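Local coordinates for probable 2-phosphosulfolactate phosphatase (Clostridium acetobutylicum, PDB 1VR0), which probably hydrolyses (2R)-O-phospho-3-sulfolactate to (2R)-3-sulfolactate and phosphate, with magnesium as cofactor, at residues D129-A140 with C230-Y241; A34-A42 with D166-I174. One frame throughout, in Å; residues are numbered along the deposited sequence.

Interaction 1 of 2, residues D129-A140 with C230-Y241; sequences DILIGSVLNGEA and CKKDIVKLVPQY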
loop_
_atom_site.group_PDB
_atom_site.type_symbol
_atom_site.label_atom_id
_atom_site.label_comp_id
_atom_site.label_asym_id
_atom_site.label_seq_id
_atom_site.Cartn_x
_atom_site.Cartn_y
_atom_site.Cartn_z
ATOM N N ASP A 129 -12.152 -12.667 -13.908
ATOM C CA ASP A 129 -11.542 -12.200 -15.148
ATOM C C ASP A 129 -10.250 -11.542 -14.804
ATOM O O ASP A 129 -10.255 -10.668 -13.954
ATOM C CB ASP A 129 -12.427 -11.164 -15.832
ATOM C CG ASP A 129 -13.715 -11.761 -16.366
ATOM O OD1 ASP A 129 -13.633 -12.497 -17.361
ATOM O OD2 ASP A 129 -14.811 -11.493 -15.792
ATOM N N ILE A 130 -9.155 -11.955 -15.450
ATOM C CA ILE A 130 -7.878 -11.251 -15.333
ATOM C C ILE A 130 -7.611 -10.390 -16.576
ATOM O O ILE A 130 -7.363 -10.911 -17.654
ATOM C CB ILE A 130 -6.673 -12.189 -15.162
ATOM C CG1 ILE A 130 -6.799 -13.044 -13.901
ATOM C CG2 ILE A 130 -5.367 -11.352 -15.130
ATOM C CD1 ILE A 130 -7.416 -14.356 -14.134
ATOM N N LEU A 131 -7.629 -9.081 -16.404
ATOM C CA LEU A 131 -7.341 -8.136 -17.479
ATOM C C LEU A 131 -5.925 -7.630 -17.422
ATOM O O LEU A 131 -5.339 -7.525 -16.361
ATOM C CB LEU A 131 -8.268 -6.924 -17.381
ATOM C CG LEU A 131 -9.767 -7.228 -17.357
ATOM C CD1 LEU A 131 -10.557 -5.921 -17.277
ATOM C CD2 LEU A 131 -10.209 -8.046 -18.588
ATOM N N ILE A 132 -5.369 -7.285 -18.567
ATOM C CA ILE A 132 -4.018 -6.754 -18.597
ATOM C C ILE A 132 -4.115 -5.285 -18.896
ATOM O O ILE A 132 -4.661 -4.914 -19.915
ATOM C CB ILE A 132 -3.158 -7.420 -19.675
ATOM C CG1 ILE A 132 -3.096 -8.941 -19.449
ATOM C CG2 ILE A 132 -1.794 -6.802 -19.674
ATOM C CD1 ILE A 132 -2.659 -9.375 -18.036
ATOM N N GLY A 133 -3.585 -4.456 -18.000
ATOM C CA GLY A 133 -3.717 -3.020 -18.131
ATOM C C GLY A 133 -2.412 -2.269 -18.115
ATOM O O GLY A 133 -1.401 -2.730 -17.590
ATOM N N SER A 134 -2.451 -1.089 -18.716
ATOM C CA SER A 134 -1.271 -0.242 -18.864
ATOM C C SER A 134 -1.798 1.133 -19.164
ATOM O O SER A 134 -3.012 1.304 -19.406
ATOM C CB SER A 134 -0.416 -0.745 -20.031
ATOM O OG SER A 134 -1.120 -0.691 -21.286
ATOM N N VAL A 135 -0.906 2.109 -19.223
ATOM C CA VAL A 135 -1.317 3.449 -19.682
ATOM C C VAL A 135 -1.857 3.393 -21.102
ATOM O O VAL A 135 -2.821 4.082 -21.448
ATOM C CB VAL A 135 -0.149 4.487 -19.590
ATOM C CG1 VAL A 135 -0.611 5.888 -19.979
ATOM C CG2 VAL A 135 0.379 4.534 -18.199
ATOM N N LEU A 136 -1.222 2.565 -21.917
ATOM C CA LEU A 136 -1.534 2.489 -23.347
ATOM C C LEU A 136 -2.969 2.078 -23.615
ATOM O O LEU A 136 -3.552 2.549 -24.572
ATOM C CB LEU A 136 -0.617 1.474 -24.024
ATOM C CG LEU A 136 0.879 1.708 -23.920
ATOM C CD1 LEU A 136 1.615 0.402 -24.205
ATOM C CD2 LEU A 136 1.274 2.819 -24.865
ATOM N N ASN A 137 -3.524 1.181 -22.794
ATOM C CA ASN A 137 -4.911 0.734 -22.975
ATOM C C ASN A 137 -5.841 1.052 -21.802
ATOM O O ASN A 137 -6.885 0.420 -21.638
ATOM C CB ASN A 137 -4.961 -0.757 -23.338
ATOM C CG ASN A 137 -4.612 -1.665 -22.184
ATOM O OD1 ASN A 137 -4.072 -1.224 -21.183
ATOM N ND2 ASN A 137 -4.930 -2.942 -22.321
ATOM N N GLY A 138 -5.480 2.068 -21.029
ATOM C CA GLY A 138 -6.228 2.462 -19.835
ATOM C C GLY A 138 -7.699 2.713 -20.075
ATOM O O GLY A 138 -8.533 2.130 -19.404
ATOM N N GLU A 139 -8.022 3.544 -21.057
ATOM C CA GLU A 139 -9.417 3.818 -21.370
ATOM C C GLU A 139 -10.173 2.536 -21.739
ATOM O O GLU A 139 -11.295 2.294 -21.264
ATOM C CB GLU A 139 -9.537 4.835 -22.517
ATOM C CG GLU A 139 -9.059 6.254 -22.206
ATOM C CD GLU A 139 -10.080 7.116 -21.437
ATOM O OE1 GLU A 139 -11.216 6.682 -21.196
ATOM O OE2 GLU A 139 -9.758 8.263 -21.075
ATOM N N ALA A 140 -9.575 1.721 -22.593
ATOM C CA ALA A 140 -10.242 0.515 -23.043
ATOM C C ALA A 140 -10.451 -0.451 -21.875
ATOM O O ALA A 140 -11.455 -1.146 -21.816
ATOM C CB ALA A 140 -9.457 -0.138 -24.165
ATOM N N CYS A 230 4.278 5.849 -21.317
ATOM C CA CYS A 230 3.458 6.911 -20.765
ATOM C C CYS A 230 2.403 7.453 -21.724
ATOM O O CYS A 230 1.661 8.345 -21.358
ATOM C CB CYS A 230 4.362 8.048 -20.332
ATOM S SG CYS A 230 5.339 7.614 -18.905
ATOM N N LYS A 231 2.351 6.949 -22.957
ATOM C CA LYS A 231 1.349 7.401 -23.917
ATOM C C LYS A 231 -0.036 6.828 -23.588
ATOM O O LYS A 231 -0.216 5.625 -23.404
ATOM C CB LYS A 231 1.786 7.065 -25.350
ATOM C CG LYS A 231 3.167 7.643 -25.680
ATOM C CD LYS A 231 3.261 8.435 -26.973
ATOM C CE LYS A 231 4.172 9.711 -26.753
ATOM N NZ LYS A 231 4.105 10.769 -27.838
ATOM N N LYS A 232 -1.010 7.715 -23.493
ATOM C CA LYS A 232 -2.387 7.351 -23.137
ATOM C C LYS A 232 -3.170 6.792 -24.310
ATOM O O LYS A 232 -3.080 7.313 -25.403
ATOM C CB LYS A 232 -3.160 8.588 -22.603
ATOM C CG LYS A 232 -2.718 9.086 -21.218
ATOM C CD LYS A 232 -3.439 10.365 -20.820
ATOM C CE LYS A 232 -3.301 10.622 -19.351
ATOM N NZ LYS A 232 -3.696 12.017 -19.054
ATOM N N ASP A 233 -3.935 5.729 -24.083
ATOM C CA ASP A 233 -5.057 5.393 -24.976
ATOM C C ASP A 233 -4.662 5.232 -26.422
ATOM O O ASP A 233 -5.379 5.677 -27.315
ATOM C CB ASP A 233 -6.133 6.481 -24.859
ATOM C CG ASP A 233 -7.428 6.137 -25.597
ATOM O OD1 ASP A 233 -7.911 4.966 -25.587
ATOM O OD2 ASP A 233 -7.989 7.074 -26.204
ATOM N N ILE A 234 -3.522 4.608 -26.677
ATOM C CA ILE A 234 -3.159 4.295 -28.048
ATOM C C ILE A 234 -3.506 2.851 -28.404
ATOM O O ILE A 234 -3.507 2.486 -29.567
ATOM C CB ILE A 234 -1.685 4.618 -28.395
ATOM C CG1 ILE A 234 -0.699 3.694 -27.695
ATOM C CG2 ILE A 234 -1.355 6.081 -28.086
ATOM C CD1 ILE A 234 0.736 3.980 -28.172
ATOM N N VAL A 235 -3.834 2.033 -27.428
ATOM C CA VAL A 235 -4.277 0.673 -27.725
ATOM C C VAL A 235 -5.714 0.481 -27.233
ATOM O O VAL A 235 -6.027 0.834 -26.098
ATOM C CB VAL A 235 -3.309 -0.346 -27.097
ATOM C CG1 VAL A 235 -3.858 -1.766 -27.216
ATOM C CG2 VAL A 235 -1.907 -0.203 -27.757
ATOM N N LYS A 236 -6.581 -0.034 -28.103
ATOM C CA LYS A 236 -8.022 -0.229 -27.813
ATOM C C LYS A 236 -8.349 -1.661 -27.402
ATOM O O LYS A 236 -9.494 -2.018 -27.218
ATOM C CB LYS A 236 -8.877 0.130 -29.036
ATOM C CG LYS A 236 -8.612 1.520 -29.642
ATOM C CD LYS A 236 -8.630 2.653 -28.595
ATOM C CE LYS A 236 -8.200 3.998 -29.239
ATOM N NZ LYS A 236 -8.343 5.122 -28.280
ATOM N N LEU A 237 -7.318 -2.455 -27.228
ATOM C CA LEU A 237 -7.428 -3.866 -26.921
ATOM C C LEU A 237 -7.233 -4.099 -25.422
ATOM O O LEU A 237 -6.380 -3.441 -24.785
ATOM C CB LEU A 237 -6.284 -4.558 -27.631
ATOM C CG LEU A 237 -6.558 -5.900 -28.213
ATOM C CD1 LEU A 237 -7.388 -5.728 -29.462
ATOM C CD2 LEU A 237 -5.195 -6.513 -28.492
ATOM N N VAL A 238 -7.994 -5.046 -24.869
ATOM C CA VAL A 238 -7.815 -5.442 -23.488
ATOM C C VAL A 238 -7.452 -6.901 -23.379
ATOM O O VAL A 238 -8.314 -7.748 -23.290
ATOM C CB VAL A 238 -9.069 -5.205 -22.682
ATOM C CG1 VAL A 238 -8.820 -5.576 -21.224
ATOM C CG2 VAL A 238 -9.498 -3.744 -22.798
ATOM N N PRO A 239 -6.162 -7.208 -23.331
ATOM C CA PRO A 239 -5.801 -8.612 -23.218
ATOM C C PRO A 239 -6.323 -9.249 -21.945
ATOM O O PRO A 239 -6.521 -8.584 -20.928
ATOM C CB PRO A 239 -4.273 -8.599 -23.196
ATOM C CG PRO A 239 -3.872 -7.264 -23.693
ATOM C CD PRO A 239 -4.984 -6.331 -23.336
ATOM N N GLN A 240 -6.534 -10.549 -22.016
ATOM C CA GLN A 240 -7.150 -11.245 -20.932
ATOM C C GLN A 240 -6.434 -12.568 -20.714
ATOM O O GLN A 240 -6.200 -13.307 -21.662
ATOM C CB GLN A 240 -8.600 -11.429 -21.288
ATOM C CG GLN A 240 -9.440 -11.733 -20.124
ATOM C CD GLN A 240 -10.896 -11.338 -20.290
ATOM O OE1 GLN A 240 -11.301 -10.658 -21.261
ATOM N NE2 GLN A 240 -11.697 -11.757 -19.314
ATOM N N TYR A 241 -6.057 -12.838 -19.468
ATOM C CA TYR A 241 -5.385 -14.084 -19.084
ATOM C C TYR A 241 -6.443 -15.127 -18.728
ATOM O O TYR A 241 -7.314 -14.881 -17.920
ATOM C CB TYR A 241 -4.427 -13.823 -17.900
ATOM C CG TYR A 241 -3.735 -15.043 -17.319
ATOM C CD1 TYR A 241 -2.748 -15.702 -18.017
ATOM C CD2 TYR A 241 -4.047 -15.514 -16.050
ATOM C CE1 TYR A 241 -2.128 -16.801 -17.500
ATOM C CE2 TYR A 241 -3.412 -16.622 -15.518
ATOM C CZ TYR A 241 -2.459 -17.263 -16.257
ATOM O OH TYR A 241 -1.815 -18.378 -15.762
HETATM O O HOH W 1 -9.787 -13.614 -17.701
HETATM O O HOH W 2 -7.267 2.644 -24.554
#
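N137 reaches across to the 230-241 chain with its amide and ties the two backbones together. Its ND2 donates to L237 O at 2.9 Å, in that carbonyl's plane, and, nearly straight, to I132 O of its own segment at 3.1 Å. Both acceptors lie close to the amide plane, which fixes the rotation of the group. CG stands between the backbone N and the carbonyl carbon (chi1 72°), turning the amide back toward the strand and setting ND2 against P239 CD. Buried side chains pack firmly round this bridge. The P239 ring crosses the I132 side chain at about a right angle, CB to CB 3.9 Å, while I132 N bonds to P239 O. Further on, V235 N donates to L136 O at 2.9 Å, and the exposed I234 lays CD1 on CD2 of the buried L136 (3.5 Å), leading out to the solvent side.

Toward solvent, water takes over at both ends of the contact. At one, Q240, extended beyond CG, lies alongside L131, and a water joins its NE2 to I130 N and Y241 O. At the other, a second water links A140 N, V235 O and D233 OD1. The same carboxylate oxygen takes a salt bridge from K236 NZ (2.7 Å), met from above its plane, and lies against CB of E139, whose own carboxylate turns off to R181.

Strand 129-133 thus gains an antiparallel neighbour in 240-242. An amide held flat by two backbone acceptors stands in for sheet hydrogen bonds and fixes loop 234-239 on the strand end, while charged groups stay toward solvent.

Interaction 2 of 2, residues A34-A42 with D166-I174; sequences AVVIDMLRA and DDFICSGYI. With MG (magnesium ion), chain D; 3SL ((2R)-3-sulfolactic acid), chain E.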
loop_
_atom_site.group_PDB
_atom_site.type_symbol
_atom_site.label_atom_id
_atom_site.label_comp_id
_atom_site.label_asym_id
_atom_site.label_seq_id
_atom_site.Cartn_x
_atom_site.Cartn_y
_atom_site.Cartn_z
ATOM N N ALA A 34 -9.949 -8.721 -11.958
ATOM C CA ALA A 34 -8.580 -8.311 -11.592
ATOM C C ALA A 34 -7.892 -7.626 -12.766
ATOM O O ALA A 34 -7.927 -8.116 -13.878
ATOM C CB ALA A 34 -7.757 -9.488 -11.146
ATOM N N VAL A 35 -7.272 -6.485 -12.511
ATOM C CA VAL A 35 -6.557 -5.776 -13.535
ATOM C C VAL A 35 -5.083 -5.762 -13.139
ATOM O O VAL A 35 -4.723 -5.188 -12.128
ATOM C CB VAL A 35 -7.071 -4.351 -13.644
ATOM C CG1 VAL A 35 -6.263 -3.562 -14.667
ATOM C CG2 VAL A 35 -8.574 -4.344 -13.988
ATOM N N VAL A 36 -4.236 -6.422 -13.913
ATOM C CA VAL A 36 -2.831 -6.495 -13.571
ATOM C C VAL A 36 -2.061 -5.362 -14.264
ATOM O O VAL A 36 -2.210 -5.125 -15.475
ATOM C CB VAL A 36 -2.245 -7.850 -13.918
ATOM C CG1 VAL A 36 -0.785 -7.866 -13.578
ATOM C CG2 VAL A 36 -2.977 -8.962 -13.164
ATOM N N ILE A 37 -1.234 -4.668 -13.487
ATOM C CA ILE A 37 -0.434 -3.556 -14.000
ATOM C C ILE A 37 1.059 -3.717 -13.716
ATOM O O ILE A 37 1.477 -3.871 -12.577
ATOM C CB ILE A 37 -0.981 -2.225 -13.460
ATOM C CG1 ILE A 37 -2.384 -2.005 -14.041
ATOM C CG2 ILE A 37 -0.128 -1.061 -13.880
ATOM C CD1 ILE A 37 -3.169 -0.965 -13.310
ATOM N N ASP A 38 1.852 -3.712 -14.780
ATOM C CA ASP A 38 3.321 -3.593 -14.676
ATOM C C ASP A 38 3.757 -2.678 -15.837
ATOM O O ASP A 38 4.276 -3.143 -16.847
ATOM C CB ASP A 38 3.986 -4.982 -14.759
ATOM C CG ASP A 38 5.471 -4.947 -14.457
ATOM O OD1 ASP A 38 5.859 -4.272 -13.499
ATOM O OD2 ASP A 38 6.289 -5.603 -15.145
HETATM N N MSE A 39 3.522 -1.377 -15.717
HETATM C CA MSE A 39 3.595 -0.509 -16.905
HETATM C C MSE A 39 5.008 -0.324 -17.448
HETATM O O MSE A 39 5.194 -0.024 -18.650
HETATM C CB MSE A 39 2.945 0.851 -16.654
HETATM C CG MSE A 39 3.557 1.605 -15.519
HETATM SE SE MSE A 39 3.317 3.566 -15.637
HETATM C CE MSE A 39 4.016 3.857 -17.446
ATOM N N LEU A 40 5.998 -0.501 -16.580
ATOM C CA LEU A 40 7.389 -0.386 -17.010
ATOM C C LEU A 40 8.056 -1.686 -16.684
ATOM O O LEU A 40 8.784 -1.751 -15.673
ATOM C CB LEU A 40 8.098 0.763 -16.278
ATOM C CG LEU A 40 7.655 2.134 -16.787
ATOM C CD1 LEU A 40 8.208 3.296 -15.929
ATOM C CD2 LEU A 40 8.025 2.341 -18.231
ATOM N N ARG A 41 7.883 -2.724 -17.522
ATOM C CA ARG A 41 7.334 -2.656 -18.883
ATOM C C ARG A 41 6.447 -3.824 -19.296
ATOM O O ARG A 41 5.843 -3.762 -20.372
ATOM C CB ARG A 41 8.473 -2.574 -19.916
ATOM C CG ARG A 41 9.335 -1.313 -19.848
ATOM C CD ARG A 41 10.623 -1.481 -20.639
ATOM N NE ARG A 41 11.552 -2.429 -20.002
ATOM C CZ ARG A 41 12.618 -2.970 -20.595
ATOM N NH1 ARG A 41 13.389 -3.815 -19.938
ATOM N NH2 ARG A 41 12.931 -2.668 -21.843
ATOM N N ALA A 42 6.326 -4.859 -18.465
ATOM C CA ALA A 42 5.664 -6.128 -18.884
ATOM C C ALA A 42 4.246 -5.991 -19.463
ATOM O O ALA A 42 3.969 -6.571 -20.493
ATOM C CB ALA A 42 5.649 -7.161 -17.768
ATOM N N ASP A 166 5.045 4.027 -10.373
ATOM C CA ASP A 166 4.578 3.854 -11.778
ATOM C C ASP A 166 3.272 3.044 -11.811
ATOM O O ASP A 166 2.264 3.476 -12.394
ATOM C CB ASP A 166 5.654 3.199 -12.686
ATOM C CG ASP A 166 6.285 1.947 -12.075
ATOM O OD1 ASP A 166 6.147 1.686 -10.864
ATOM O OD2 ASP A 166 6.948 1.208 -12.808
ATOM N N ASP A 167 3.264 1.882 -11.168
ATOM C CA ASP A 167 2.081 1.042 -11.235
ATOM C C ASP A 167 0.912 1.723 -10.506
ATOM O O ASP A 167 -0.219 1.586 -10.889
ATOM C CB ASP A 167 2.366 -0.377 -10.682
ATOM C CG ASP A 167 3.353 -1.162 -11.569
ATOM O OD1 ASP A 167 3.387 -0.878 -12.767
ATOM O OD2 ASP A 167 4.090 -2.046 -11.098
ATOM N N PHE A 168 1.209 2.477 -9.464
ATOM C CA PHE A 168 0.198 3.094 -8.635
ATOM C C PHE A 168 -0.501 4.221 -9.384
ATOM O O PHE A 168 -1.735 4.310 -9.365
ATOM C CB PHE A 168 0.858 3.623 -7.368
ATOM C CG PHE A 168 -0.106 4.028 -6.254
ATOM C CD1 PHE A 168 -0.813 3.072 -5.544
ATOM C CD2 PHE A 168 -0.227 5.361 -5.863
ATOM C CE1 PHE A 168 -1.673 3.442 -4.497
ATOM C CE2 PHE A 168 -1.074 5.721 -4.823
ATOM C CZ PHE A 168 -1.791 4.755 -4.134
ATOM N N ILE A 169 0.264 5.083 -10.061
ATOM C CA ILE A 169 -0.357 6.193 -10.767
ATOM C C ILE A 169 -1.155 5.675 -11.955
ATOM O O ILE A 169 -2.199 6.223 -12.315
ATOM C CB ILE A 169 0.662 7.275 -11.189
ATOM C CG1 ILE A 169 -0.079 8.530 -11.699
ATOM C CG2 ILE A 169 1.650 6.772 -12.213
ATOM C CD1 ILE A 169 0.799 9.816 -11.734
ATOM N N CYS A 170 -0.648 4.613 -12.571
ATOM C CA CYS A 170 -1.325 3.992 -13.689
ATOM C C CYS A 170 -2.645 3.411 -13.211
ATOM O O CYS A 170 -3.635 3.555 -13.894
ATOM C CB CYS A 170 -0.456 2.900 -14.285
ATOM S SG CYS A 170 -1.206 2.175 -15.766
ATOM N N SER A 171 -2.658 2.803 -12.017
ATOM C CA SER A 171 -3.923 2.374 -11.398
ATOM C C SER A 171 -4.894 3.521 -11.263
ATOM O O SER A 171 -6.061 3.397 -11.567
ATOM C CB SER A 171 -3.715 1.824 -10.012
ATOM O OG SER A 171 -2.790 0.754 -10.000
ATOM N N GLY A 172 -4.393 4.646 -10.784
ATOM C CA GLY A 172 -5.176 5.856 -10.621
ATOM C C GLY A 172 -5.779 6.358 -11.904
ATOM O O GLY A 172 -6.924 6.777 -11.917
ATOM N N TYR A 173 -4.999 6.330 -12.974
ATOM C CA TYR A 173 -5.486 6.747 -14.270
ATOM C C TYR A 173 -6.660 5.900 -14.698
ATOM O O TYR A 173 -7.674 6.425 -15.206
ATOM C CB TYR A 173 -4.359 6.632 -15.295
ATOM C CG TYR A 173 -4.779 6.727 -16.720
ATOM C CD1 TYR A 173 -5.533 7.801 -17.179
ATOM C CD2 TYR A 173 -4.365 5.765 -17.643
ATOM C CE1 TYR A 173 -5.870 7.898 -18.520
ATOM C CE2 TYR A 173 -4.699 5.860 -18.969
ATOM C CZ TYR A 173 -5.452 6.916 -19.406
ATOM O OH TYR A 173 -5.789 6.978 -20.756
ATOM N N ILE A 174 -6.521 4.593 -14.498
ATOM C CA ILE A 174 -7.535 3.652 -14.933
ATOM C C ILE A 174 -8.809 3.818 -14.095
ATOM O O ILE A 174 -9.911 3.814 -14.630
ATOM C CB ILE A 174 -6.967 2.235 -14.907
ATOM C CG1 ILE A 174 -5.896 2.126 -16.009
ATOM C CG2 ILE A 174 -8.053 1.194 -15.104
ATOM C CD1 ILE A 174 -5.230 0.803 -16.158
HETATM MG MG MG D . 6.165 -2.770 -11.985
HETATM O O11 3SL E . 13.945 -4.456 -12.834
HETATM C C1 3SL E . 13.770 -4.007 -13.984
HETATM O O12 3SL E . 14.400 -3.044 -14.490
HETATM C C2 3SL E . 12.729 -4.684 -14.794
HETATM O O2 3SL E . 11.637 -4.961 -13.922
HETATM C C3 3SL E . 12.369 -3.762 -15.942
HETATM S S 3SL E . 11.037 -4.303 -16.775
HETATM O O3S 3SL E . 11.465 -4.989 -18.006
HETATM O O1S 3SL E . 10.022 -5.015 -15.927
HETATM O O2S 3SL E . 10.367 -3.120 -17.329
HETATM O O HOH W 3 5.891 -1.030 -13.815
HETATM O O HOH W 4 8.040 -1.216 -11.529
#
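The carboxylates of D38 and D167 cross with their planes 60° apart, and each gives one oxygen to the magnesium ion, D38 OD1 at 2.1 Å and D167 OD2 at 2.4 Å. D167 divides its work: OD1 accepts M39 N at 3.0 Å, nearly along its C-O axis, and a hydrogen bond from a metal-bound water. That water also donates to D166 OD2, while D166 OD1 is hydrogen-bonded to S164 OG. D38 CG, anti to the backbone N (chi1 -172°), swings its carboxylate back toward the metal. Two waters and G158 O complete the site.

Beside it, M39, a selenomethionine, crosses D166 with SE 3.8 Å from D166 CB. I37 slides past D167 in the opposite direction, CG2 resting on C170 SG and CD1 3.9 Å from I174 CD1. Past the cis peptide before R41, the guanidinium meets the sulfolactate sulfonate at its edge, NH1 donating to O3S at 3.0 Å, while NH2 pairs with D225. Sulfolactate is the dephosphorylated product, consistent with an active site here.

Strand 34-37, at 138° to helix 166-174, lies between 129-133 and 152-156; I37 and S171 touch I154, and V141 of helix 138-148 packs on V35 and I174.

Interactions 1 and 2 share the mixed sheet, where strands 33-37 and 129-133 are neighbours; A34 joins them through probable backbone hydrogen bonds to D129 and L131. Beyond the strand ends they meet again, V135 of interaction 1 packing on C170 and Y173 of the helix in interaction 2. Interaction 2 is wholly buried and carries acidic ligands gathered round a metal at the end of its strand, together with part of the sulfolactate pocket. Interaction 1 is larger but only partly buried, extends the sheet toward its edge, and relies on backbone carbonyls, an amide and aliphatic contacts, its charged groups lying on the outer side.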